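Enterotoxin-like toxin X (Staphylococcus aureus, PDB 5U75) helps Staphylococcus aureus evade innate immunity, blocking phagocytosis and killing by human neutrophils through sialic acid-dependent binding to their surface glycoproteins. Local coordinates at residues Tyr106-Gly111 / Phe156-Ser161. Numbering follows the deposited sequence.
Sequences YGLYMG and FELVKS
Tyr106 sets CG between its backbone N and carbonyl carbon (chi1 67°), which turns the ring so that its hydroxyl end meets Leu158, while Leu158, with CG anti to its carbonyl carbon (chi1 -58°), reaches back to meet it. The two side chains cross nearly at right angles, and Tyr106 OH lies 3.6 Å from Leu158 CD1. That same methyl also receives Leu108, whose CD1 sits 3.7 Å and CD2 4.0 Å from Leu158 CD1, again with the side chains crossing. A branched apolar side chain suits Leu108's place because it gives two points of contact. Phe156 slides past Tyr106 in the opposite direction, its CE2 3.8 Å from Tyr106 OH. Tyrosine can extend into this apolar setting because its hydroxyl is hydrogen-bonded to His103 ND1, and the His103 ring in turn meets Phe156 edge-to-face. Gly107 closes helix 92-104 in a Schellman motif and also starts a type II turn to Met110; without a side chain, it readily takes the positive phi (127°) the motif needs. Farther along, a water lies 2.9 Å from Met110 O and accepts from Lys160 NZ (3.0 Å); the long lysine carries its ammonium also to Asp164, in a salt bridge. The loop after helix 92-104 thus packs on strand 151-160, the middle strand of the mixed sheet; helix over mixed sheet is the beta-grasp fold of the staphylococcal/streptococcal toxin family.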
loop_
_atom_site.group_PDB
_atom_site.type_symbol
_atom_site.label_atom_id
_atom_site.label_comp_id
_atom_site.label_asym_id
_atom_site.label_seq_id
_atom_site.Cartn_x
_atom_site.Cartn_y
_atom_site.Cartn_z
ATOM N N TYR A 106 -5.034 6.396 5.256
ATOM C CA TYR A 106 -5.142 6.505 6.729
ATOM C C TYR A 106 -4.124 7.461 7.360
ATOM O O TYR A 106 -4.148 7.664 8.579
ATOM C CB TYR A 106 -5.086 5.141 7.427
ATOM C CG TYR A 106 -3.774 4.388 7.348
ATOM C CD1 TYR A 106 -2.619 4.856 8.008
ATOM C CD2 TYR A 106 -3.688 3.179 6.670
ATOM C CE1 TYR A 106 -1.437 4.162 7.943
ATOM C CE2 TYR A 106 -2.499 2.467 6.621
ATOM C CZ TYR A 106 -1.384 2.978 7.264
ATOM O OH TYR A 106 -0.213 2.304 7.221
ATOM N N GLY A 107 -3.208 7.993 6.560
ATOM C CA GLY A 107 -2.199 8.927 7.053
ATOM C C GLY A 107 -0.749 8.602 6.760
ATOM O O GLY A 107 0.127 9.385 7.136
ATOM N N LEU A 108 -0.458 7.481 6.092
ATOM C CA LEU A 108 0.936 7.168 5.773
ATOM C C LEU A 108 1.534 8.260 4.872
ATOM O O LEU A 108 0.848 8.830 4.028
ATOM C CB LEU A 108 1.114 5.778 5.144
ATOM C CG LEU A 108 2.551 5.237 5.211
ATOM C CD1 LEU A 108 2.934 4.822 6.634
ATOM C CD2 LEU A 108 2.757 4.073 4.263
ATOM N N TYR A 109 2.794 8.584 5.123
ATOM C CA TYR A 109 3.556 9.596 4.356
ATOM C C TYR A 109 3.074 11.039 4.468
ATOM O O TYR A 109 3.463 11.880 3.643
ATOM C CB TYR A 109 3.703 9.216 2.865
ATOM C CG TYR A 109 4.354 7.889 2.585
ATOM C CD1 TYR A 109 5.446 7.437 3.331
ATOM C CD2 TYR A 109 3.915 7.097 1.535
ATOM C CE1 TYR A 109 6.047 6.232 3.056
ATOM C CE2 TYR A 109 4.515 5.890 1.255
ATOM C CZ TYR A 109 5.576 5.451 2.012
ATOM O OH TYR A 109 6.156 4.255 1.710
ATOM N N MET A 110 2.273 11.343 5.482
ATOM C CA MET A 110 1.880 12.712 5.745
ATOM C C MET A 110 2.813 13.268 6.804
ATOM O O MET A 110 3.385 12.514 7.594
ATOM C CB MET A 110 0.427 12.754 6.188
ATOM C CG MET A 110 -0.499 12.435 5.030
ATOM S SD MET A 110 -2.242 12.372 5.468
ATOM C CE MET A 110 -2.992 12.569 3.852
ATOM N N GLY A 111 2.974 14.585 6.803
ATOM C CA GLY A 111 3.847 15.259 7.759
ATOM C C GLY A 111 5.296 15.226 7.332
ATOM O O GLY A 111 5.598 15.126 6.150
ATOM N N PHE A 156 1.178 -5.628 7.517
ATOM C CA PHE A 156 2.183 -4.597 7.735
ATOM C C PHE A 156 2.374 -4.278 9.193
ATOM O O PHE A 156 1.425 -4.390 9.976
ATOM C CB PHE A 156 1.806 -3.280 7.017
ATOM C CG PHE A 156 0.448 -2.746 7.375
ATOM C CD1 PHE A 156 -0.702 -3.260 6.778
ATOM C CD2 PHE A 156 0.311 -1.713 8.280
ATOM C CE1 PHE A 156 -1.957 -2.769 7.110
ATOM C CE2 PHE A 156 -0.940 -1.203 8.611
ATOM C CZ PHE A 156 -2.085 -1.733 8.020
ATOM N N GLU A 157 3.588 -3.837 9.527
ATOM C CA GLU A 157 3.924 -3.320 10.859
ATOM C C GLU A 157 4.775 -2.094 10.624
ATOM O O GLU A 157 5.994 -2.207 10.440
ATOM C CB GLU A 157 4.721 -4.347 11.665
ATOM C CG GLU A 157 4.113 -5.732 11.695
ATOM C CD GLU A 157 4.989 -6.743 12.406
ATOM O OE1 GLU A 157 6.207 -6.485 12.544
ATOM O OE2 GLU A 157 4.461 -7.793 12.819
ATOM N N LEU A 158 4.134 -0.931 10.595
ATOM C CA LEU A 158 4.793 0.305 10.283
ATOM C C LEU A 158 4.917 1.162 11.538
ATOM O O LEU A 158 4.035 1.144 12.416
ATOM C CB LEU A 158 4.014 1.037 9.203
ATOM C CG LEU A 158 3.844 0.241 7.896
ATOM C CD1 LEU A 158 3.129 1.125 6.885
ATOM C CD2 LEU A 158 5.176 -0.251 7.345
ATOM N N VAL A 159 6.016 1.910 11.593
ATOM C CA VAL A 159 6.357 2.728 12.748
ATOM C C VAL A 159 6.735 4.135 12.287
ATOM O O VAL A 159 7.513 4.295 11.344
ATOM C CB VAL A 159 7.523 2.077 13.535
ATOM C CG1 VAL A 159 8.057 3.022 14.613
ATOM C CG2 VAL A 159 7.068 0.764 14.148
ATOM N N LYS A 160 6.150 5.142 12.927
ATOM C CA LYS A 160 6.594 6.513 12.806
ATOM C C LYS A 160 7.029 6.956 14.220
ATOM O O LYS A 160 6.212 7.073 15.116
ATOM C CB LYS A 160 5.506 7.400 12.235
ATOM C CG LYS A 160 6.040 8.764 11.817
ATOM C CD LYS A 160 5.085 9.503 10.896
ATOM C CE LYS A 160 3.982 10.200 11.669
ATOM N NZ LYS A 160 4.427 11.471 12.314
ATOM N N SER A 161 8.329 7.181 14.400
ATOM C CA SER A 161 8.884 7.346 15.748
ATOM C C SER A 161 8.417 8.568 16.507
ATOM O O SER A 161 8.341 8.548 17.746
ATOM C CB SER A 161 10.399 7.319 15.680
ATOM O OG SER A 161 10.804 6.047 15.236
HETATM O O HOH W 1 5.332 12.690 9.704
#